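Long-range contact in sporozoite surface protein 2 (Plasmodium vivax, PDB 4HQO), which serves as a sporozoite surface receptor for gliding motility, its adhesive domains including a metal-binding von Willebrand factor A domain: residues Asp26-Ile37 against Leu93-Thr103. The protein carries 4 engineered substitutions. Numbering follows the deposited sequence.
With MG (magnesium ion), chain E.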
ATOM      1  N   ASP A  26      16.937   1.583  11.139  1.00 29.98           N
ATOM      2  CA  ASP A  26      18.391   1.758  11.173  1.00 30.37           C
ATOM      3  C   ASP A  26      18.967   0.972  12.359  1.00 29.52           C
ATOM      4  O   ASP A  26      18.697   1.310  13.510  1.00 28.33           O
ATOM      5  CB  ASP A  26      18.684   3.250  11.347  1.00 25.56           C
ATOM      6  CG  ASP A  26      20.149   3.618  11.132  1.00 34.45           C
ATOM      7  OD1 ASP A  26      21.052   2.768  11.334  1.00 35.06           O
ATOM      8  OD2 ASP A  26      20.382   4.798  10.779  1.00 28.92           O
ATOM      9  N   GLY A  27      19.755  -0.070  12.087  1.00 28.35           N
ATOM     10  CA  GLY A  27      20.395  -0.837  13.152  1.00 26.45           C
ATOM     11  C   GLY A  27      21.915  -0.705  13.165  1.00 28.51           C
ATOM     12  O   GLY A  27      22.632  -1.590  13.651  1.00 30.46           O
ATOM     13  N   SER A  28      22.412   0.405  12.617  1.00 29.79           N
ATOM     14  CA  SER A  28      23.846   0.637  12.475  1.00 30.21           C
ATOM     15  C   SER A  28      24.531   0.979  13.803  1.00 31.15           C
ATOM     16  O   SER A  28      23.879   1.286  14.801  1.00 37.00           O
ATOM     17  CB  SER A  28      24.098   1.772  11.481  1.00 25.72           C
ATOM     18  OG  SER A  28      23.737   3.033  12.030  1.00 31.29           O
ATOM     19  N   GLY A  29      25.857   0.953  13.792  1.00 33.31           N
ATOM     20  CA  GLY A  29      26.645   1.255  14.972  1.00 30.66           C
ATOM     21  C   GLY A  29      26.412   2.632  15.560  1.00 37.11           C
ATOM     22  O   GLY A  29      26.442   2.789  16.774  1.00 39.37           O
ATOM     23  N   SER A  30      26.185   3.638  14.717  1.00 38.89           N
ATOM     24  CA  SER A  30      25.955   4.991  15.227  1.00 39.00           C
ATOM     25  C   SER A  30      24.663   5.120  16.049  1.00 31.38           C
ATOM     26  O   SER A  30      24.535   6.012  16.885  1.00 37.89           O
ATOM     27  CB  SER A  30      25.987   6.029  14.106  1.00 30.46           C
ATOM     28  OG  SER A  30      24.988   5.765  13.141  1.00 37.20           O
ATOM     29  N   ILE A  31      23.710   4.230  15.827  1.00 35.37           N
ATOM     30  CA  ILE A  31      22.503   4.243  16.648  1.00 35.82           C
ATOM     31  C   ILE A  31      22.873   3.998  18.115  1.00 39.55           C
ATOM     32  O   ILE A  31      22.513   4.775  19.001  1.00 41.50           O
ATOM     33  CB  ILE A  31      21.490   3.207  16.157  1.00 31.95           C
ATOM     34  CG1 ILE A  31      21.088   3.535  14.721  1.00 29.59           C
ATOM     35  CG2 ILE A  31      20.271   3.173  17.072  1.00 32.29           C
ATOM     36  CD1 ILE A  31      20.564   4.952  14.552  1.00 31.21           C
ATOM     37  N   GLY A  32      23.627   2.937  18.365  1.00 35.37           N
ATOM     38  CA  GLY A  32      24.106   2.672  19.707  1.00 40.54           C
ATOM     39  C   GLY A  32      23.197   1.732  20.480  1.00 46.81           C
ATOM     40  O   GLY A  32      21.975   1.814  20.394  1.00 42.13           O
ATOM     41  N   TYR A  33      23.810   0.825  21.230  1.00 41.67           N
ATOM     42  CA  TYR A  33      23.072  -0.108  22.057  1.00 38.25           C
ATOM     43  C   TYR A  33      22.164   0.570  23.094  1.00 31.67           C
ATOM     44  O   TYR A  33      20.990   0.224  23.184  1.00 39.92           O
ATOM     45  CB  TYR A  33      24.015  -1.110  22.738  1.00 42.85           C
ATOM     46  CG  TYR A  33      23.282  -2.083  23.638  1.00 41.12           C
ATOM     47  CD1 TYR A  33      22.559  -3.135  23.098  1.00 37.98           C
ATOM     48  CD2 TYR A  33      23.301  -1.938  25.022  1.00 39.95           C
ATOM     49  CE1 TYR A  33      21.885  -4.026  23.899  1.00 37.73           C
ATOM     50  CE2 TYR A  33      22.623  -2.829  25.844  1.00 44.00           C
ATOM     51  CZ  TYR A  33      21.915  -3.867  25.270  1.00 40.48           C
ATOM     52  OH  TYR A  33      21.235  -4.761  26.049  1.00 45.39           O
ATOM     53  N   PRO A  34      22.698   1.524  23.884  1.00 38.45           N
ATOM     54  CA  PRO A  34      21.801   2.107  24.886  1.00 40.26           C
ATOM     55  C   PRO A  34      20.570   2.750  24.257  1.00 38.85           C
ATOM     56  O   PRO A  34      19.481   2.619  24.807  1.00 40.35           O
ATOM     57  CB  PRO A  34      22.675   3.161  25.573  1.00 45.20           C
ATOM     58  CG  PRO A  34      24.067   2.694  25.365  1.00 38.43           C
ATOM     59  CD  PRO A  34      24.067   2.068  24.005  1.00 38.36           C
ATOM     60  N   ASN A  35      20.734   3.398  23.108  1.00 32.50           N
ATOM     61  CA  ASN A  35      19.601   4.012  22.424  1.00 31.24           C
ATOM     62  C   ASN A  35      18.642   2.962  21.861  1.00 37.90           C
ATOM     63  O   ASN A  35      17.426   3.145  21.889  1.00 41.56           O
ATOM     64  CB  ASN A  35      20.082   4.947  21.308  1.00 31.18           C
ATOM     65  CG  ASN A  35      18.982   5.839  20.786  1.00 39.41           C
ATOM     66  OD1 ASN A  35      18.294   5.489  19.828  1.00 37.89           O
ATOM     67  ND2 ASN A  35      18.797   6.994  21.422  1.00 38.70           N
ATOM     68  N   TRP A  36      19.199   1.870  21.345  1.00 32.21           N
ATOM     69  CA  TRP A  36      18.413   0.723  20.892  1.00 33.24           C
ATOM     70  C   TRP A  36      17.400   0.272  21.970  1.00 31.39           C
ATOM     71  O   TRP A  36      16.225   0.038  21.686  1.00 32.39           O
ATOM     72  CB  TRP A  36      19.358  -0.437  20.532  1.00 34.18           C
ATOM     73  CG  TRP A  36      18.692  -1.579  19.824  1.00 26.76           C
ATOM     74  CD1 TRP A  36      18.392  -2.811  20.345  1.00 31.48           C
ATOM     75  CD2 TRP A  36      18.228  -1.595  18.469  1.00 29.36           C
ATOM     76  NE1 TRP A  36      17.765  -3.590  19.397  1.00 25.66           N
ATOM     77  CE2 TRP A  36      17.662  -2.865  18.233  1.00 29.95           C
ATOM     78  CE3 TRP A  36      18.248  -0.655  17.422  1.00 26.99           C
ATOM     79  CZ2 TRP A  36      17.108  -3.219  17.007  1.00 32.76           C
ATOM     80  CZ3 TRP A  36      17.702  -1.011  16.203  1.00 27.00           C
ATOM     81  CH2 TRP A  36      17.138  -2.279  16.005  1.00 31.27           C
ATOM     82  N   ILE A  37      17.856   0.193  23.213  1.00 30.45           N
ATOM     83  CA  ILE A  37      17.037  -0.334  24.293  1.00 32.17           C
ATOM     84  C   ILE A  37      16.063   0.683  24.879  1.00 41.14           C
ATOM     85  O   ILE A  37      14.905   0.356  25.168  1.00 37.65           O
ATOM     86  CB  ILE A  37      17.933  -0.891  25.428  1.00 33.60           C
ATOM     87  CG1 ILE A  37      18.786  -2.053  24.906  1.00 37.03           C
ATOM     88  CG2 ILE A  37      17.093  -1.319  26.629  1.00 37.70           C
ATOM     89  CD1 ILE A  37      17.968  -3.193  24.284  1.00 33.34           C
ATOM     90  N   LEU A  93      14.199  -8.604  18.363  1.00 27.20           N
ATOM     91  CA  LEU A  93      15.205  -7.576  18.114  1.00 26.58           C
ATOM     92  C   LEU A  93      15.748  -7.003  19.412  1.00 30.77           C
ATOM     93  O   LEU A  93      16.943  -6.723  19.525  1.00 35.56           O
ATOM     94  CB  LEU A  93      14.643  -6.444  17.239  1.00 23.17           C
ATOM     95  CG  LEU A  93      14.395  -6.792  15.764  1.00 30.59           C
ATOM     96  CD1 LEU A  93      13.842  -5.586  15.044  1.00 33.30           C
ATOM     97  CD2 LEU A  93      15.656  -7.278  15.066  1.00 25.43           C
ATOM     98  N   ARG A  94      14.870  -6.826  20.396  1.00 28.22           N
ATOM     99  CA  ARG A  94      15.301  -6.315  21.691  1.00 31.66           C
ATOM    100  C   ARG A  94      16.280  -7.281  22.358  1.00 36.01           C
ATOM    101  O   ARG A  94      17.267  -6.874  22.978  1.00 38.38           O
ATOM    102  CB  ARG A  94      14.105  -6.087  22.615  1.00 27.03           C
ATOM    103  CG  ARG A  94      14.521  -5.528  23.974  1.00 29.41           C
ATOM    104  CD  ARG A  94      13.359  -5.413  24.950  1.00 33.69           C
ATOM    105  NE  ARG A  94      12.620  -6.661  25.109  1.00 42.83           N
ATOM    106  CZ  ARG A  94      12.938  -7.617  25.982  1.00 45.33           C
ATOM    107  NH1 ARG A  94      13.997  -7.487  26.765  1.00 45.74           N
ATOM    108  NH2 ARG A  94      12.199  -8.711  26.064  1.00 46.67           N
ATOM    109  N   LYS A  95      15.999  -8.567  22.226  1.00 30.00           N
ATOM    110  CA  LYS A  95      16.736  -9.574  22.977  1.00 37.46           C
ATOM    111  C   LYS A  95      18.047  -9.989  22.323  1.00 40.15           C
ATOM    112  O   LYS A  95      18.991 -10.329  23.014  1.00 44.80           O
ATOM    113  CB  LYS A  95      15.874 -10.818  23.179  1.00 37.80           C
ATOM    114  CG  LYS A  95      14.655 -10.633  24.059  1.00 45.51           C
ATOM    115  CD  LYS A  95      14.072 -11.989  24.439  1.00 50.81           C
ATOM    116  CE  LYS A  95      12.813 -11.858  25.278  1.00 79.24           C
ATOM    117  NZ  LYS A  95      12.159 -13.177  25.524  1.00 93.54           N
ATOM    118  N   THR A  96      18.101  -9.978  20.993  1.00 35.86           N
ATOM    119  CA  THR A  96      19.178 -10.671  20.297  1.00 34.37           C
ATOM    120  C   THR A  96      19.960  -9.827  19.281  1.00 42.70           C
ATOM    121  O   THR A  96      20.934 -10.302  18.712  1.00 39.13           O
ATOM    122  CB  THR A  96      18.654 -11.923  19.569  1.00 39.46           C
ATOM    123  OG1 THR A  96      17.795 -11.527  18.499  1.00 41.28           O
ATOM    124  CG2 THR A  96      17.885 -12.834  20.530  1.00 35.65           C
ATOM    125  N   TYR A  97      19.539  -8.592  19.043  1.00 32.87           N
ATOM    126  CA  TYR A  97      20.259  -7.740  18.102  1.00 33.98           C
ATOM    127  C   TYR A  97      20.927  -6.562  18.803  1.00 37.11           C
ATOM    128  O   TYR A  97      20.265  -5.812  19.523  1.00 34.62           O
ATOM    129  CB  TYR A  97      19.347  -7.234  16.980  1.00 27.26           C
ATOM    130  CG  TYR A  97      20.110  -6.390  15.990  1.00 27.99           C
ATOM    131  CD1 TYR A  97      20.959  -6.979  15.066  1.00 23.66           C
ATOM    132  CD2 TYR A  97      20.019  -5.000  16.008  1.00 23.24           C
ATOM    133  CE1 TYR A  97      21.694  -6.209  14.176  1.00 26.43           C
ATOM    134  CE2 TYR A  97      20.760  -4.222  15.133  1.00 23.00           C
ATOM    135  CZ  TYR A  97      21.583  -4.831  14.211  1.00 27.15           C
ATOM    136  OH  TYR A  97      22.306  -4.054  13.330  1.00 29.92           O
ATOM    137  N   THR A  98      22.236  -6.413  18.607  1.00 36.40           N
ATOM    138  CA  THR A  98      22.954  -5.217  19.071  1.00 27.06           C
ATOM    139  C   THR A  98      23.447  -4.447  17.858  1.00 32.35           C
ATOM    140  O   THR A  98      24.060  -5.029  16.954  1.00 33.88           O
ATOM    141  CB  THR A  98      24.146  -5.523  20.043  1.00 37.43           C
ATOM    142  OG1 THR A  98      25.128  -6.314  19.383  1.00 46.47           O
ATOM    143  CG2 THR A  98      23.676  -6.272  21.264  1.00 36.06           C
ATOM    144  N   PRO A  99      23.147  -3.138  17.810  1.00 36.39           N
ATOM    145  CA  PRO A  99      23.499  -2.327  16.640  1.00 33.03           C
ATOM    146  C   PRO A  99      25.000  -2.353  16.382  1.00 36.18           C
ATOM    147  O   PRO A  99      25.786  -2.297  17.321  1.00 35.26           O
ATOM    148  CB  PRO A  99      23.042  -0.920  17.041  1.00 37.18           C
ATOM    149  CG  PRO A  99      21.916  -1.157  18.009  1.00 38.29           C
ATOM    150  CD  PRO A  99      22.329  -2.388  18.782  1.00 33.31           C
ATOM    151  N   TYR A 100      25.384  -2.461  15.117  1.00 31.86           N
ATOM    152  CA  TYR A 100      26.787  -2.424  14.738  1.00 33.92           C
ATOM    153  C   TYR A 100      26.874  -2.048  13.264  1.00 36.79           C
ATOM    154  O   TYR A 100      25.905  -2.190  12.516  1.00 37.93           O
ATOM    155  CB  TYR A 100      27.448  -3.797  14.949  1.00 30.81           C
ATOM    156  CG  TYR A 100      27.052  -4.804  13.878  1.00 39.27           C
ATOM    157  CD1 TYR A 100      25.867  -5.541  13.988  1.00 35.68           C
ATOM    158  CD2 TYR A 100      27.856  -5.008  12.748  1.00 37.28           C
ATOM    159  CE1 TYR A 100      25.490  -6.463  13.001  1.00 31.63           C
ATOM    160  CE2 TYR A 100      27.489  -5.912  11.756  1.00 34.22           C
ATOM    161  CZ  TYR A 100      26.305  -6.638  11.890  1.00 41.40           C
ATOM    162  OH  TYR A 100      25.943  -7.544  10.917  1.00 40.37           O
ATOM    163  N   GLY A 101      28.042  -1.580  12.847  1.00 33.81           N
ATOM    164  CA  GLY A 101      28.331  -1.447  11.438  1.00 33.56           C
ATOM    165  C   GLY A 101      27.920  -0.139  10.809  1.00 34.30           C
ATOM    166  O   GLY A 101      27.547   0.820  11.484  1.00 34.06           O
ATOM    167  N   THR A 102      28.005  -0.106   9.489  1.00 38.75           N
ATOM    168  CA  THR A 102      27.685   1.086   8.729  1.00 27.58           C
ATOM    169  C   THR A 102      26.170   1.132   8.453  1.00 29.29           C
ATOM    170  O   THR A 102      25.405   0.430   9.112  1.00 32.26           O
ATOM    171  CB  THR A 102      28.540   1.150   7.452  1.00 30.37           C
ATOM    172  OG1 THR A 102      28.426  -0.092   6.750  1.00 33.62           O
ATOM    173  CG2 THR A 102      30.042   1.366   7.822  1.00 27.10           C
ATOM    174  N   THR A 103      25.737   1.960   7.506  1.00 32.75           N
ATOM    175  CA  THR A 103      24.319   2.307   7.376  1.00 33.80           C
ATOM    176  C   THR A 103      23.809   2.196   5.935  1.00 32.60           C
ATOM    177  O   THR A 103      23.818   3.176   5.190  1.00 30.19           O
ATOM    178  CB  THR A 103      24.078   3.739   7.885  1.00 32.71           C
ATOM    179  OG1 THR A 103      24.788   3.932   9.116  1.00 40.86           O
ATOM    180  CG2 THR A 103      22.587   4.001   8.099  1.00 24.98           C
TER
HETATM  181 MG    MG E 301      25.049   4.699  11.162  1.00 56.81          MG
HETATM  182  O   HOH W   1      23.105   5.545  10.745  1.00 36.80           O
HETATM  183  O   HOH W   2      26.909   3.756  11.808  1.00 36.68           O
HETATM  184  O   HOH W   3      26.438   6.009  10.225  1.00 47.78           O
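Ser28, Ser30 and Thr103 bind a magnesium ion at the metal-ion-dependent adhesion site (MIDAS) of the von Willebrand factor A domain, where the DGSGS motif, which begins at the end of strand 19-26, faces the loop carrying the threonine. Their short hydroxyl side chains let both backbones come close to the metal; Thr103 OG1 binds it at 2.2 Å, and three waters complete six ligands. Asp26 stands in the second shell: OD1 takes the backbone N of Ser28 in an Asx turn and also its OG, while OD2 receives water 1 and is bonded to Thr133. Ser30 OG is hydrogen-bonded to Asp134 OD2.

Backbone bonds hold the loops in register, Gly29 N giving to Gly101 O at 2.9 Å; Gly29 lets the two backbones come together, its CA lying 3.7 Å from Tyr100 CA. Gly27 O accepts both Tyr100 N, in its carbonyl plane, and Tyr97 OH.

Farther out, Pro99 lies over one face of Trp36, its CD making a CH-pi contact with the five-membered ring and CG packing beside it, and the Tyr97 edge meets the same face in a T-shaped pair, planes at 63°. A chi1 of -170° carries the Trp36 indole toward helix 83-96, where NE1 donates almost straight (170°) to Leu93 O, 3.2 Å away and above that carbonyl's plane.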